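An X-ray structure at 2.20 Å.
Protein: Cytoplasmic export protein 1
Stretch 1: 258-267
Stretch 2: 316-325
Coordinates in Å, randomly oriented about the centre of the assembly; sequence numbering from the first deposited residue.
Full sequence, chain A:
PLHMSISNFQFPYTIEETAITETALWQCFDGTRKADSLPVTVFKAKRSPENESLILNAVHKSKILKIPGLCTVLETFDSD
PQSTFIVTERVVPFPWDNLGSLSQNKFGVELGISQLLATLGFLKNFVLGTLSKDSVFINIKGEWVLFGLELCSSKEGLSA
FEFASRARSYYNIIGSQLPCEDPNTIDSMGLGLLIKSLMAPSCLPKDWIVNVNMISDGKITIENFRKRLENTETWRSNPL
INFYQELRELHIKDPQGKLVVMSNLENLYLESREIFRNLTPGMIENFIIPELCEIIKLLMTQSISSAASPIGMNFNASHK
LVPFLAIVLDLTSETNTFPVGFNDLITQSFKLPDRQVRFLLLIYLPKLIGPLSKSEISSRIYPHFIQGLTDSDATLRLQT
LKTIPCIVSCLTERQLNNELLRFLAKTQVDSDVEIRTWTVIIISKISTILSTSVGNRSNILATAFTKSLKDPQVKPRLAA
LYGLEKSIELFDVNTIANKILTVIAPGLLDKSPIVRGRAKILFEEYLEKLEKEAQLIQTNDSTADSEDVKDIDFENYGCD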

# COMPACT_ATOMS: atom_id res chain seq x y z
N LYS A 258 -16.92 15.81 4.40
CA LYS A 258 -15.81 14.91 4.03
C LYS A 258 -14.75 14.70 5.10
O LYS A 258 -14.26 13.57 5.30
CB LYS A 258 -15.12 15.49 2.78
CG LYS A 258 -16.07 15.54 1.61
CD LYS A 258 -15.22 15.76 0.35
CE LYS A 258 -16.10 15.89 -0.85
NZ LYS A 258 -15.07 15.97 -1.95
N LEU A 259 -14.38 15.81 5.72
CA LEU A 259 -13.48 15.85 6.83
C LEU A 259 -13.98 15.01 8.02
O LEU A 259 -13.16 14.39 8.74
CB LEU A 259 -13.37 17.29 7.33
CG LEU A 259 -12.01 17.84 7.73
CD1 LEU A 259 -12.16 18.96 8.79
CD2 LEU A 259 -10.97 16.81 8.18
N VAL A 260 -15.29 15.01 8.28
CA VAL A 260 -15.81 14.12 9.32
C VAL A 260 -15.58 12.62 8.96
O VAL A 260 -15.20 11.82 9.82
CB VAL A 260 -17.29 14.33 9.59
CG1 VAL A 260 -17.84 13.19 10.48
CG2 VAL A 260 -17.53 15.70 10.26
N VAL A 261 -15.85 12.25 7.72
CA VAL A 261 -15.62 10.89 7.21
C VAL A 261 -14.17 10.45 7.46
O VAL A 261 -13.92 9.36 7.96
CB VAL A 261 -15.88 10.81 5.71
CG1 VAL A 261 -15.52 9.39 5.18
CG2 VAL A 261 -17.34 11.20 5.44
N MSE A 262 -13.23 11.31 7.10
CA MSE A 262 -11.82 11.06 7.42
C MSE A 262 -11.55 11.07 8.91
O MSE A 262 -10.76 10.29 9.36
CB MSE A 262 -10.91 12.08 6.73
CG MSE A 262 -10.90 11.91 5.20
SE MSE A 262 -10.99 10.03 4.50
CE MSE A 262 -12.02 8.87 5.61
N SER A 263 -12.17 11.96 9.67
CA SER A 263 -12.12 11.88 11.13
C SER A 263 -12.65 10.57 11.72
O SER A 263 -12.08 10.01 12.70
CB SER A 263 -12.84 13.06 11.73
OG SER A 263 -12.06 14.18 11.34
N ASN A 264 -13.71 10.07 11.12
CA ASN A 264 -14.23 8.76 11.49
C ASN A 264 -13.22 7.66 11.13
O ASN A 264 -12.97 6.73 11.91
CB ASN A 264 -15.56 8.49 10.80
CG ASN A 264 -16.68 9.21 11.48
OD1 ASN A 264 -16.52 9.64 12.62
ND2 ASN A 264 -17.84 9.34 10.80
N LEU A 265 -12.59 7.82 9.96
CA LEU A 265 -11.58 6.86 9.53
C LEU A 265 -10.45 6.84 10.53
O LEU A 265 -10.00 5.78 10.94
CB LEU A 265 -11.08 7.16 8.14
CG LEU A 265 -9.78 6.49 7.64
CD1 LEU A 265 -9.92 4.97 7.66
CD2 LEU A 265 -9.46 6.96 6.21
N GLU A 266 -9.99 8.02 10.92
CA GLU A 266 -8.92 8.10 11.89
C GLU A 266 -9.22 7.42 13.24
O GLU A 266 -8.32 6.90 13.85
CB GLU A 266 -8.57 9.56 12.18
CG GLU A 266 -7.43 9.81 13.19
CD GLU A 266 -7.47 11.23 13.78
OE1 GLU A 266 -8.31 12.04 13.32
OE2 GLU A 266 -6.72 11.55 14.72
N ASN A 267 -10.46 7.53 13.74
CA ASN A 267 -10.78 7.01 15.09
C ASN A 267 -10.85 5.49 15.09
O ASN A 267 -10.45 4.83 16.06
CB ASN A 267 -12.11 7.51 15.61
CG ASN A 267 -12.02 8.88 16.22
OD1 ASN A 267 -12.90 9.71 15.99
ND2 ASN A 267 -10.97 9.14 17.03
N ASN A 316 -7.95 26.16 9.19
CA ASN A 316 -9.25 25.49 9.21
C ASN A 316 -9.24 24.11 9.87
O ASN A 316 -9.92 23.94 10.86
CB ASN A 316 -9.84 25.38 7.81
CG ASN A 316 -10.38 26.70 7.31
OD1 ASN A 316 -11.59 26.91 7.28
ND2 ASN A 316 -9.48 27.58 6.91
N ALA A 317 -8.50 23.12 9.34
CA ALA A 317 -8.40 21.82 10.05
C ALA A 317 -7.01 21.24 10.01
O ALA A 317 -6.81 20.02 9.81
CB ALA A 317 -9.39 20.82 9.51
N SER A 318 -6.05 22.13 10.24
CA SER A 318 -4.63 21.80 10.12
C SER A 318 -4.14 20.77 11.18
O SER A 318 -3.13 20.11 10.98
CB SER A 318 -3.81 23.09 10.08
OG SER A 318 -2.74 23.09 11.04
N HIS A 319 -4.88 20.58 12.25
CA HIS A 319 -4.51 19.60 13.29
C HIS A 319 -4.72 18.16 12.83
O HIS A 319 -4.33 17.23 13.50
CB HIS A 319 -5.36 19.84 14.56
CG HIS A 319 -6.82 19.56 14.36
ND1 HIS A 319 -7.58 20.25 13.47
CD2 HIS A 319 -7.67 18.64 14.97
CE1 HIS A 319 -8.83 19.78 13.48
NE2 HIS A 319 -8.89 18.79 14.40
N LYS A 320 -5.42 17.97 11.72
CA LYS A 320 -5.56 16.64 11.15
C LYS A 320 -4.41 16.27 10.20
O LYS A 320 -4.34 15.14 9.72
CB LYS A 320 -6.93 16.48 10.45
CG LYS A 320 -8.11 16.62 11.38
CD LYS A 320 -8.05 15.56 12.49
CE LYS A 320 -9.44 15.31 13.05
NZ LYS A 320 -9.34 14.39 14.23
N LEU A 321 -3.50 17.21 9.93
CA LEU A 321 -2.38 16.95 9.00
C LEU A 321 -1.51 15.77 9.40
O LEU A 321 -1.31 14.87 8.62
CB LEU A 321 -1.51 18.18 8.85
CG LEU A 321 -2.24 19.32 8.12
CD1 LEU A 321 -1.45 20.59 8.41
CD2 LEU A 321 -2.31 19.01 6.65
N VAL A 322 -0.98 15.80 10.61
CA VAL A 322 -0.19 14.71 11.19
C VAL A 322 -0.97 13.39 11.26
O VAL A 322 -0.50 12.38 10.78
CB VAL A 322 0.45 15.15 12.55
CG1 VAL A 322 1.18 14.01 13.27
CG2 VAL A 322 1.43 16.27 12.28
N PRO A 323 -2.19 13.38 11.84
CA PRO A 323 -2.84 12.04 11.93
C PRO A 323 -3.19 11.41 10.59
O PRO A 323 -2.92 10.24 10.40
CB PRO A 323 -4.09 12.26 12.78
CG PRO A 323 -3.99 13.66 13.30
CD PRO A 323 -2.96 14.43 12.52
N PHE A 324 -3.76 12.19 9.65
CA PHE A 324 -4.14 11.68 8.36
C PHE A 324 -2.90 11.23 7.57
O PHE A 324 -2.92 10.21 6.91
CB PHE A 324 -4.90 12.74 7.48
CG PHE A 324 -6.29 13.12 7.99
CD1 PHE A 324 -6.81 12.62 9.18
CD2 PHE A 324 -7.06 14.06 7.27
CE1 PHE A 324 -8.10 12.97 9.65
CE2 PHE A 324 -8.33 14.44 7.72
CZ PHE A 324 -8.85 13.91 8.92
N LEU A 325 -1.84 12.01 7.62
CA LEU A 325 -0.64 11.69 6.80
C LEU A 325 -0.03 10.42 7.39
O LEU A 325 0.56 9.59 6.66
CB LEU A 325 0.36 12.81 6.92
CG LEU A 325 1.02 13.55 5.76
CD1 LEU A 325 2.21 14.35 6.29
CD2 LEU A 325 1.49 12.65 4.61
O HOH W 1 -7.35 14.45 16.17

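The contact centres on Phe 324, whose side chain fits as a knob into a hole formed by Leu 259, Met 262, Ser 263 and Glu 266 on one helix. Its CA-to-CB bond points sideways, but chi1 of -68° (m) brings the ring to that helix, where 75 Å² of the residue is covered. Ring atom CZ lies 3.5 Å from CB of Met 262, a selenomethionine whose chain end leads away, so its contribution is made near the backbone. At the ring edge, CE2 of Phe 324 meets CD2 of Leu 259 at 3.6 Å. The other methyl of Leu 259, CD1, packs 3.4 Å from CB of Ala 317, whose short side chain points toward the helix.

Ser 263 marks the transition to polar contacts. Its OG donates to O of Leu 259 (2.8 Å), satisfying the hydroxyl within its own helix, and lies 3.3 Å from CE of Lys 320. Beyond it, NZ of Lys 320 donates to OE1 of Glu 266 at 2.7 Å, a hydrogen bond within a salt bridge that pairs the buried carboxylate with a positive charge. Carboxylate OE2 of Glu 266 lies 3.3 Å from CB of Pro 323. Water 1 supplements the bridge, accepting from NZ of Lys 320 (2.8 Å) and donating weakly to OE2 of Glu 266 (3.3 Å).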